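Local coordinates for protein cytosolic IMP-GMP specific 5'-nucleotidase (Legionella pneumophila subsp. pneumophila, PDB 4OHF) that probably hydrolyses the 5'-phosphate of nucleoside monophosphates such as IMP and GMP, as a magnesium-binding enzyme of the HAD superfamily, at residues N246-R249 with F250-N254; K285-T288 with E289-V293; I335-L338 with P339-K343; V409-G413 with A414-Y418. One frame throughout, in Å; residues are numbered along the deposited sequence.

Contact 1: N246-R249 with F250-N254; sequences NKPR and FFYDN. With PO4 (phosphate ion), chain H.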
loop_
_atom_site.group_PDB
_atom_site.type_symbol
_atom_site.label_atom_id
_atom_site.label_comp_id
_atom_site.label_asym_id
_atom_site.label_seq_id
_atom_site.Cartn_x
_atom_site.Cartn_y
_atom_site.Cartn_z
ATOM N N ASN B 246 -13.303 -9.023 21.075
ATOM C CA ASN B 246 -12.976 -8.865 19.668
ATOM C C ASN B 246 -11.573 -8.254 19.483
ATOM O O ASN B 246 -11.393 -7.252 18.785
ATOM C CB ASN B 246 -14.043 -8.009 18.972
ATOM C CG ASN B 246 -14.033 -8.167 17.458
ATOM O OD1 ASN B 246 -14.852 -7.571 16.768
ATOM N ND2 ASN B 246 -13.109 -8.977 16.936
ATOM N N LYS B 247 -10.589 -8.862 20.130
ATOM C CA LYS B 247 -9.209 -8.427 19.993
ATOM C C LYS B 247 -8.739 -9.013 18.652
ATOM O O LYS B 247 -9.243 -10.047 18.203
ATOM C CB LYS B 247 -8.368 -8.991 21.139
ATOM C CG LYS B 247 -8.715 -8.431 22.504
ATOM C CD LYS B 247 -8.017 -9.207 23.632
ATOM C CE LYS B 247 -8.554 -10.648 23.718
ATOM N NZ LYS B 247 -7.923 -11.455 24.800
ATOM N N PRO B 248 -7.745 -8.393 18.014
ATOM C CA PRO B 248 -7.014 -7.201 18.432
ATOM C C PRO B 248 -7.767 -5.893 18.233
ATOM O O PRO B 248 -7.421 -4.870 18.843
ATOM C CB PRO B 248 -5.761 -7.261 17.572
ATOM C CG PRO B 248 -6.304 -7.810 16.286
ATOM C CD PRO B 248 -7.201 -8.936 16.759
ATOM N N ARG B 249 -8.785 -5.916 17.380
ATOM C CA ARG B 249 -9.545 -4.702 17.091
ATOM C C ARG B 249 -9.997 -3.952 18.328
ATOM O O ARG B 249 -10.154 -2.729 18.285
ATOM C CB ARG B 249 -10.735 -5.007 16.173
ATOM C CG ARG B 249 -10.329 -5.144 14.715
ATOM C CD ARG B 249 -11.517 -5.076 13.773
ATOM N NE ARG B 249 -12.332 -6.273 13.842
ATOM C CZ ARG B 249 -13.323 -6.553 13.003
ATOM N NH1 ARG B 249 -14.007 -7.686 13.153
ATOM N NH2 ARG B 249 -13.629 -5.711 12.020
ATOM N N PHE B 250 -10.208 -4.657 19.435
ATOM C CA PHE B 250 -10.605 -3.970 20.657
ATOM C C PHE B 250 -9.571 -2.883 21.005
ATOM O O PHE B 250 -9.915 -1.800 21.476
ATOM C CB PHE B 250 -10.677 -4.935 21.833
ATOM C CG PHE B 250 -10.870 -4.250 23.171
ATOM C CD1 PHE B 250 -12.146 -4.114 23.732
ATOM C CD2 PHE B 250 -9.781 -3.721 23.861
ATOM C CE1 PHE B 250 -12.333 -3.463 24.956
ATOM C CE2 PHE B 250 -9.954 -3.072 25.074
ATOM C CZ PHE B 250 -11.242 -2.941 25.625
ATOM N N PHE B 251 -8.301 -3.195 20.787
ATOM C CA PHE B 251 -7.217 -2.283 21.095
ATOM C C PHE B 251 -7.115 -1.060 20.186
ATOM O O PHE B 251 -6.833 0.030 20.660
ATOM C CB PHE B 251 -5.883 -3.037 21.061
ATOM C CG PHE B 251 -5.781 -4.123 22.079
ATOM C CD1 PHE B 251 -5.778 -5.460 21.695
ATOM C CD2 PHE B 251 -5.702 -3.814 23.430
ATOM C CE1 PHE B 251 -5.698 -6.475 22.645
ATOM C CE2 PHE B 251 -5.624 -4.814 24.386
ATOM C CZ PHE B 251 -5.620 -6.151 23.993
ATOM N N TYR B 252 -7.354 -1.228 18.889
ATOM C CA TYR B 252 -7.211 -0.099 17.975
ATOM C C TYR B 252 -8.454 0.380 17.241
ATOM O O TYR B 252 -8.455 1.480 16.683
ATOM C CB TYR B 252 -6.117 -0.405 16.940
ATOM C CG TYR B 252 -6.370 -1.650 16.120
ATOM C CD1 TYR B 252 -5.645 -2.825 16.353
ATOM C CD2 TYR B 252 -7.317 -1.653 15.100
ATOM C CE1 TYR B 252 -5.853 -3.968 15.586
ATOM C CE2 TYR B 252 -7.538 -2.797 14.322
ATOM C CZ TYR B 252 -6.798 -3.949 14.575
ATOM O OH TYR B 252 -7.007 -5.077 13.821
ATOM N N ASP B 253 -9.505 -0.430 17.221
ATOM C CA ASP B 253 -10.723 -0.040 16.528
ATOM C C ASP B 253 -11.618 0.827 17.415
ATOM O O ASP B 253 -11.173 1.321 18.450
ATOM C CB ASP B 253 -11.460 -1.283 16.058
ATOM C CG ASP B 253 -12.151 -1.071 14.734
ATOM O OD1 ASP B 253 -12.097 -1.977 13.863
ATOM O OD2 ASP B 253 -12.750 0.018 14.572
ATOM N N ASN B 254 -12.870 1.028 17.015
ATOM C CA ASN B 254 -13.773 1.866 17.800
ATOM C C ASN B 254 -15.152 1.232 18.013
ATOM O O ASN B 254 -16.162 1.935 18.127
ATOM C CB ASN B 254 -13.938 3.215 17.117
ATOM C CG ASN B 254 -14.541 3.083 15.735
ATOM O OD1 ASN B 254 -14.800 4.080 15.063
ATOM N ND2 ASN B 254 -14.776 1.843 15.301
HETATM P P PO4 H . -9.423 -15.142 25.299
HETATM O O1 PO4 H . -10.409 -15.973 24.558
HETATM O O2 PO4 H . -8.069 -15.718 25.159
HETATM O O3 PO4 H . -9.793 -15.102 26.740
HETATM O O4 PO4 H . -9.417 -13.768 24.736
#

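Contact 2: K285-T288 with E289-V293; sequences KKFT and EDLGV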
loop_
_atom_site.group_PDB
_atom_site.type_symbol
_atom_site.label_atom_id
_atom_site.label_comp_id
_atom_site.label_asym_id
_atom_site.label_seq_id
_atom_site.Cartn_x
_atom_site.Cartn_y
_atom_site.Cartn_z
ATOM N N LYS B 285 -9.643 2.717 23.736
ATOM C CA LYS B 285 -9.745 4.165 23.811
ATOM C C LYS B 285 -10.779 4.598 24.853
ATOM O O LYS B 285 -10.452 5.294 25.819
ATOM C CB LYS B 285 -10.118 4.716 22.433
ATOM C CG LYS B 285 -10.388 6.214 22.382
ATOM C CD LYS B 285 -9.122 7.039 22.485
ATOM C CE LYS B 285 -9.098 8.153 21.424
ATOM N NZ LYS B 285 -10.333 8.994 21.423
ATOM N N LYS B 286 -12.025 4.169 24.666
ATOM C CA LYS B 286 -13.083 4.538 25.598
ATOM C C LYS B 286 -12.851 4.032 27.015
ATOM O O LYS B 286 -13.135 4.738 27.978
ATOM C CB LYS B 286 -14.441 4.044 25.090
ATOM C CG LYS B 286 -15.584 4.325 26.049
ATOM C CD LYS B 286 -16.910 4.340 25.312
ATOM C CE LYS B 286 -18.079 4.178 26.270
ATOM N NZ LYS B 286 -18.195 5.291 27.263
ATOM N N PHE B 287 -12.329 2.814 27.133
ATOM C CA PHE B 287 -12.072 2.200 28.433
ATOM C C PHE B 287 -11.097 3.032 29.241
ATOM O O PHE B 287 -11.318 3.317 30.418
ATOM C CB PHE B 287 -11.513 0.781 28.236
ATOM C CG PHE B 287 -11.196 0.062 29.520
ATOM C CD1 PHE B 287 -9.966 0.235 30.151
ATOM C CD2 PHE B 287 -12.132 -0.799 30.100
ATOM C CE1 PHE B 287 -9.666 -0.440 31.342
ATOM C CE2 PHE B 287 -11.847 -1.480 31.291
ATOM C CZ PHE B 287 -10.610 -1.298 31.909
ATOM N N THR B 288 -10.011 3.419 28.591
ATOM C CA THR B 288 -8.975 4.212 29.229
ATOM C C THR B 288 -9.482 5.604 29.616
ATOM O O THR B 288 -9.134 6.136 30.682
ATOM C CB THR B 288 -7.756 4.332 28.293
ATOM O OG1 THR B 288 -7.287 3.017 27.963
ATOM C CG2 THR B 288 -6.631 5.124 28.965
ATOM N N GLU B 289 -10.308 6.195 28.759
ATOM C CA GLU B 289 -10.847 7.518 29.043
ATOM C C GLU B 289 -11.797 7.462 30.230
ATOM O O GLU B 289 -11.630 8.200 31.201
ATOM C CB GLU B 289 -11.568 8.070 27.807
ATOM C CG GLU B 289 -10.737 9.049 26.983
ATOM C CD GLU B 289 -11.141 9.085 25.516
ATOM O OE1 GLU B 289 -12.360 9.041 25.232
ATOM O OE2 GLU B 289 -10.233 9.166 24.647
ATOM N N ASP B 290 -12.780 6.568 30.161
ATOM C CA ASP B 290 -13.763 6.428 31.226
ATOM C C ASP B 290 -13.178 6.062 32.585
ATOM O O ASP B 290 -13.829 6.262 33.604
ATOM C CB ASP B 290 -14.837 5.413 30.832
ATOM C CG ASP B 290 -15.567 5.807 29.566
ATOM O OD1 ASP B 290 -15.598 7.013 29.243
ATOM O OD2 ASP B 290 -16.119 4.912 28.898
ATOM N N LEU B 291 -11.967 5.517 32.619
ATOM C CA LEU B 291 -11.349 5.185 33.899
ATOM C C LEU B 291 -10.459 6.340 34.334
ATOM O O LEU B 291 -9.835 6.300 35.394
ATOM C CB LEU B 291 -10.528 3.902 33.795
ATOM C CG LEU B 291 -11.286 2.638 34.202
ATOM C CD1 LEU B 291 -11.454 1.714 33.015
ATOM C CD2 LEU B 291 -10.535 1.947 35.311
ATOM N N GLY B 292 -10.409 7.368 33.495
ATOM C CA GLY B 292 -9.603 8.537 33.787
ATOM C C GLY B 292 -8.187 8.219 34.224
ATOM O O GLY B 292 -7.765 8.610 35.314
ATOM N N VAL B 293 -7.453 7.496 33.384
ATOM C CA VAL B 293 -6.068 7.153 33.684
ATOM C C VAL B 293 -5.275 7.211 32.398
ATOM O O VAL B 293 -5.840 7.361 31.320
ATOM C CB VAL B 293 -5.897 5.715 34.276
ATOM C CG1 VAL B 293 -6.634 5.590 35.591
ATOM C CG2 VAL B 293 -6.371 4.668 33.273
#

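Contact 3: I335-L338 with P339-K343; sequences IRAL and PIEKK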
loop_
_atom_site.group_PDB
_atom_site.type_symbol
_atom_site.label_atom_id
_atom_site.label_comp_id
_atom_site.label_asym_id
_atom_site.label_seq_id
_atom_site.Cartn_x
_atom_site.Cartn_y
_atom_site.Cartn_z
ATOM N N ILE B 335 18.573 -26.504 30.202
ATOM C CA ILE B 335 19.226 -26.952 31.417
ATOM C C ILE B 335 19.795 -28.354 31.203
ATOM O O ILE B 335 20.900 -28.664 31.635
ATOM C CB ILE B 335 18.230 -27.011 32.579
ATOM C CG1 ILE B 335 17.579 -25.643 32.773
ATOM C CG2 ILE B 335 18.939 -27.492 33.841
ATOM C CD1 ILE B 335 16.587 -25.576 33.917
ATOM N N ARG B 336 19.021 -29.206 30.546
ATOM C CA ARG B 336 19.442 -30.571 30.268
ATOM C C ARG B 336 20.549 -30.587 29.237
ATOM O O ARG B 336 21.186 -31.615 29.015
ATOM C CB ARG B 336 18.265 -31.385 29.745
ATOM C CG ARG B 336 17.659 -32.345 30.764
ATOM C CD ARG B 336 16.157 -32.463 30.555
ATOM N NE ARG B 336 15.807 -32.353 29.143
ATOM C CZ ARG B 336 14.610 -31.990 28.688
ATOM N NH1 ARG B 336 13.624 -31.697 29.537
ATOM N NH2 ARG B 336 14.403 -31.903 27.376
ATOM N N ALA B 337 20.786 -29.442 28.611
ATOM C CA ALA B 337 21.790 -29.363 27.569
ATOM C C ALA B 337 22.996 -28.569 28.022
ATOM O O ALA B 337 23.990 -28.450 27.288
ATOM C CB ALA B 337 21.181 -28.742 26.305
ATOM N N LEU B 338 22.914 -28.036 29.234
ATOM C CA LEU B 338 24.010 -27.242 29.772
ATOM C C LEU B 338 25.380 -27.879 29.597
ATOM O O LEU B 338 26.232 -27.344 28.899
ATOM C CB LEU B 338 23.776 -26.930 31.248
ATOM C CG LEU B 338 23.239 -25.519 31.538
ATOM C CD1 LEU B 338 23.257 -25.302 33.043
ATOM C CD2 LEU B 338 24.094 -24.454 30.857
ATOM N N PRO B 339 25.608 -29.041 30.208
ATOM C CA PRO B 339 26.930 -29.628 30.025
ATOM C C PRO B 339 27.400 -29.658 28.566
ATOM O O PRO B 339 28.573 -29.399 28.298
ATOM C CB PRO B 339 26.780 -31.016 30.646
ATOM C CG PRO B 339 25.321 -31.315 30.485
ATOM C CD PRO B 339 24.671 -30.011 30.804
ATOM N N ILE B 340 26.510 -29.961 27.623
ATOM C CA ILE B 340 26.920 -29.980 26.222
ATOM C C ILE B 340 27.155 -28.556 25.704
ATOM O O ILE B 340 28.078 -28.314 24.927
ATOM C CB ILE B 340 25.870 -30.673 25.315
ATOM C CG1 ILE B 340 25.871 -32.184 25.552
ATOM C CG2 ILE B 340 26.201 -30.428 23.852
ATOM C CD1 ILE B 340 27.088 -32.909 24.954
ATOM N N GLU B 341 26.320 -27.619 26.142
ATOM C CA GLU B 341 26.431 -26.220 25.723
ATOM C C GLU B 341 27.794 -25.676 26.124
ATOM O O GLU B 341 28.404 -24.884 25.411
ATOM C CB GLU B 341 25.331 -25.378 26.384
ATOM C CG GLU B 341 24.443 -24.580 25.426
ATOM C CD GLU B 341 22.976 -25.043 25.451
ATOM O OE1 GLU B 341 22.399 -25.135 26.568
ATOM O OE2 GLU B 341 22.405 -25.307 24.357
ATOM N N LYS B 342 28.259 -26.105 27.287
ATOM C CA LYS B 342 29.552 -25.675 27.790
ATOM C C LYS B 342 30.645 -26.321 26.954
ATOM O O LYS B 342 31.622 -25.675 26.586
ATOM C CB LYS B 342 29.708 -26.079 29.262
ATOM C CG LYS B 342 28.722 -25.377 30.197
ATOM C CD LYS B 342 28.858 -25.862 31.639
ATOM C CE LYS B 342 27.797 -25.251 32.549
ATOM N NZ LYS B 342 27.810 -25.882 33.903
ATOM N N LYS B 343 30.460 -27.601 26.655
ATOM C CA LYS B 343 31.421 -28.367 25.870
ATOM C C LYS B 343 31.601 -27.696 24.521
ATOM O O LYS B 343 32.721 -27.571 24.019
ATOM C CB LYS B 343 30.916 -29.797 25.663
ATOM C CG LYS B 343 32.008 -30.812 25.353
ATOM C CD LYS B 343 32.878 -31.055 26.581
ATOM C CE LYS B 343 32.036 -31.589 27.741
ATOM N NZ LYS B 343 31.303 -32.827 27.348
#

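Contact 4: V409-G413 with A414-Y418; sequences VFRAG and AEESY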
loop_
_atom_site.group_PDB
_atom_site.type_symbol
_atom_site.label_atom_id
_atom_site.label_comp_id
_atom_site.label_asym_id
_atom_site.label_seq_id
_atom_site.Cartn_x
_atom_site.Cartn_y
_atom_site.Cartn_z
ATOM N N VAL B 409 12.379 -22.781 20.086
ATOM C CA VAL B 409 11.355 -21.812 19.741
ATOM C C VAL B 409 11.962 -20.420 19.625
ATOM O O VAL B 409 11.618 -19.677 18.710
ATOM C CB VAL B 409 10.239 -21.771 20.819
ATOM C CG1 VAL B 409 9.359 -20.562 20.626
ATOM C CG2 VAL B 409 9.407 -23.039 20.751
ATOM N N PHE B 410 12.871 -20.077 20.540
ATOM C CA PHE B 410 13.476 -18.746 20.558
ATOM C C PHE B 410 14.756 -18.558 19.747
ATOM O O PHE B 410 15.203 -17.429 19.540
ATOM C CB PHE B 410 13.720 -18.304 22.008
ATOM C CG PHE B 410 12.451 -18.036 22.794
ATOM C CD1 PHE B 410 11.925 -16.743 22.881
ATOM C CD2 PHE B 410 11.783 -19.072 23.451
ATOM C CE1 PHE B 410 10.772 -16.494 23.605
ATOM C CE2 PHE B 410 10.623 -18.825 24.179
ATOM C CZ PHE B 410 10.115 -17.537 24.257
ATOM N N ARG B 411 15.348 -19.646 19.276
ATOM C CA ARG B 411 16.588 -19.529 18.506
ATOM C C ARG B 411 16.458 -20.059 17.092
ATOM O O ARG B 411 15.840 -21.092 16.873
ATOM C CB ARG B 411 17.734 -20.264 19.223
ATOM C CG ARG B 411 18.168 -19.643 20.544
ATOM C CD ARG B 411 18.823 -18.274 20.360
ATOM N NE ARG B 411 18.060 -17.206 21.017
ATOM C CZ ARG B 411 18.054 -16.960 22.330
ATOM N NH1 ARG B 411 18.781 -17.709 23.154
ATOM N NH2 ARG B 411 17.327 -15.953 22.820
ATOM N N ALA B 412 17.027 -19.319 16.142
ATOM C CA ALA B 412 17.037 -19.692 14.726
ATOM C C ALA B 412 18.516 -19.773 14.349
ATOM O O ALA B 412 19.048 -18.931 13.625
ATOM C CB ALA B 412 16.343 -18.641 13.896
ATOM N N GLY B 413 19.177 -20.804 14.847
ATOM C CA GLY B 413 20.590 -20.960 14.596
ATOM C C GLY B 413 21.262 -20.393 15.827
ATOM O O GLY B 413 20.928 -20.769 16.967
ATOM N N ALA B 414 22.206 -19.487 15.614
ATOM C CA ALA B 414 22.887 -18.859 16.729
ATOM C C ALA B 414 22.149 -17.573 17.087
ATOM O O ALA B 414 22.350 -17.015 18.156
ATOM C CB ALA B 414 24.308 -18.559 16.359
ATOM N N GLU B 415 21.294 -17.100 16.187
ATOM C CA GLU B 415 20.536 -15.882 16.444
ATOM C C GLU B 415 19.120 -16.160 16.883
ATOM O O GLU B 415 18.677 -17.310 16.978
ATOM C CB GLU B 415 20.494 -14.966 15.216
ATOM C CG GLU B 415 20.808 -15.647 13.908
ATOM C CD GLU B 415 20.764 -14.689 12.732
ATOM O OE1 GLU B 415 21.324 -13.570 12.846
ATOM O OE2 GLU B 415 20.180 -15.065 11.689
ATOM N N GLU B 416 18.404 -15.082 17.143
ATOM C CA GLU B 416 17.038 -15.201 17.587
ATOM C C GLU B 416 16.092 -15.634 16.471
ATOM O O GLU B 416 16.306 -15.339 15.296
ATOM C CB GLU B 416 16.591 -13.871 18.180
ATOM C CG GLU B 416 17.598 -13.301 19.136
ATOM C CD GLU B 416 17.179 -11.957 19.639
ATOM O OE1 GLU B 416 16.264 -11.906 20.492
ATOM O OE2 GLU B 416 17.753 -10.952 19.166
ATOM N N SER B 417 15.053 -16.360 16.856
ATOM C CA SER B 417 14.068 -16.804 15.901
ATOM C C SER B 417 13.146 -15.618 15.658
ATOM O O SER B 417 13.101 -14.670 16.454
ATOM C CB SER B 417 13.277 -17.990 16.462
ATOM O OG SER B 417 12.565 -17.620 17.622
ATOM N N TYR B 418 12.441 -15.654 14.539
ATOM C CA TYR B 418 11.518 -14.594 14.204
ATOM C C TYR B 418 10.502 -14.475 15.347
ATOM O O TYR B 418 10.068 -13.372 15.684
ATOM C CB TYR B 418 10.827 -14.918 12.864
ATOM C CG TYR B 418 9.735 -13.943 12.474
ATOM C CD1 TYR B 418 10.030 -12.605 12.199
ATOM C CD2 TYR B 418 8.404 -14.337 12.467
ATOM C CE1 TYR B 418 9.027 -11.689 11.942
ATOM C CE2 TYR B 418 7.391 -13.435 12.218
ATOM C CZ TYR B 418 7.704 -12.110 11.958
ATOM O OH TYR B 418 6.686 -11.211 11.735
HETATM O O HOH W 1 19.313 -18.088 10.514
#

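Contact 1: N246-R249 with F250-N254
K247 and F251 meet where the loop after strand 240-243 winds into the short helix 249-252 of the HAD fold; K247 sits where HAD enzymes carry their motif III lysine, consistent with its place beside the magnesium site. The aliphatic chain of K247 runs at a slant to the phenyl ring, its CG 3.6 Å from F251 CE1 and its CD beside CE1 and CZ. A bend at chi3 then carries the ammonium off to the phosphate ion, where NZ donates to O4 at 2.8 Å; L208 O and Y300 OH also hold NZ, with D23 as a weak partner, and T209, N210 and D25 bind the same phosphate. After K247, a cis peptide leads into P248, whose ring lies side by side with that of Y252 (CB to CE1 3.8 Å). The Y252 ring, set between its own backbone N and carbonyl carbon (chi1 58°), turns back on the previous turn and receives R249 CA over one face, a CH-pi contact 3.9 Å from the centroid and 16° off the normal. R249 and D253 extend side by side, yet R249 NE stays 4.3 Å from D253 OD1. Their charged ends instead make reciprocal salt bridges with D253 and R249 of the second subunit, and N254 of that subunit also binds R249. In the backbone, F250 N bonds to N246 O, and D253 N bonds to R249 O. The turn is finished by N254 N, which donates to the anti lone pair of D253 OD2 at 2.6 Å.

Contact 2: K285-T288 with E289-V293
K286 and D290 form the tighter of two i to i+4 salt bridges on helix 284-290, with K286 NZ 2.7 Å from D290 OD2. The lysine leaves the helix with CG opposite the backbone N (chi1 177°), stays stretched through CD and CE, and hooks only at its last torsion (63°), which brings the ammonium to the syn side of OD2, 20° out of the carboxylate plane. K285 starts in the same direction but is folded at chi2, chi3 and chi4; its CD lies against E289 OE2, and NZ makes a weak salt-bridge bond to the same oxygen at 3.2 Å. The extended E289 chain lies along this edge of the helix. On the buried side, L291 CD1 stands over one face of the F287 ring, 3.3 Å from the centroid, as a CH-pi contact. F206 and F240 meet the same ring from the central sheet. At the helix end G292 takes positive phi in a Schellman motif: G292 N bonds to E289 O at 2.7 Å, while V293 N reaches T288 O only weakly at 3.5 Å. T288 CG2 lies near V293 O (3.3 Å), and its hydroxyl bonds to W318 NE1 and A284 O. G272 O takes a further bond from K286 NZ, and I274 N gives a weak one to D290 OD2, tying the helix to the loop after strand 267-269. The chemistry is two-sided: the K285-E289 pair is exposed and weak, K286-D290 is partly covered and held by these further bonds, and an aromatic-aliphatic contact faces the sheet.

Contact 3: I335-L338 with P339-K343
E341 N bonds to A337 O at 2.7 Å and K342 N to L338 O at 2.9 Å, and these two bonds open the first turn of helix 338-367 directly after helix 327-336 has ended. The earlier helix closes with L338 N on I335 O. A337 departs from helical angles at this joint, and P339, which has no N-H to give, occupies the start of the new helix with its ring carbon CD 4.1 Å from I335 O. Of the side chains, K342 is laid straight out beyond CG, and its stem passes the carbonyl it bonds to, with CG 3.4 Å from L338 O. Farther along, the K342 and L338 side chains pass at a slant, with K342 CE 4.1 Å from L338 CD2, a loose apolar touch. E341 behaves differently: bent at chi2 (116°), it folds its carboxylate back over the joint, where OE1 comes within 3.8 Å of A337 CB. The other oxygen, OE2, has weak polar partners in Q398, Y402 and R408. I340 holds CG1 on the side of its backbone N and leads away from the joint, keeping only CB near A337 O (3.5 Å). In the fold, this joint passes the chain from helix 327-336, which follows strand 319-323 of the main sheet, into the long helix. I340 and K343 face L394 on helix 374-399, A337 touches F401 and Y402 of the following loop, and L338 and K342 pack on L463 of the third subunit.

Contact 4: V409-G413 with A414-Y418
R411-A412 and E415-E416 form the two short, weakly bonded strands of a beta hairpin, turned at G413-A414 beside the GMP site. Backbone bonds set the hairpin: A412 N donates to E415 O at 2.7 Å, and S417 N to F410 O at 2.9 Å. R411 and E416 form a non-hydrogen-bonded antiparallel pair, supported by CA-H...O contacts from R411 CA to E415 O and from E416 CA to F410 O. G413, with positive phi (97°), makes the turn with A414.

Side-chain hydroxyl bonds come from S417, the N-cap of helix 418-426. With OG placed between its backbone N and carbonyl carbon (chi1 62°), it donates to an in-plane lone pair of V409 O at 2.5 Å, and S417 OG also accepts from A420 N, capping the helix.

The charged side chains find their partners outside the hairpin. E416 forms a salt bridge with R86, a GMP-binding residue, whereas R411 bends along the hairpin, its guanidinium edge beside E416 CA and E415 O, and pairs with D456 of the third subunit.

Apolar contact is small: A412 CB rests 3.5 Å from S417 CA. Across the turn, a water donates to A412 O at 3.2 Å and, weakly, to E415 OE2 at 3.4 Å.

The four contacts follow one another along the chain without interleaving and fall into two pairs on opposite sides of its centre. Contacts 1 and 2 have centres 14 Å apart; contact 1, after strand 240-243, borders the magnesium site, and contact 2, between strands 277-281 and 298-302 of the same ten-stranded mixed sheet, lies away from it. Contacts 3 and 4, with centres 17 Å apart, lie where that sheet gives way to the long helical hairpin and the GMP pocket, and both touch the third subunit; contact 1 touches the second. The centres of contacts 1 and 4 lie about 30 Å apart, one beside magnesium and one beside GMP, which fits a separate, possibly allosteric GMP site.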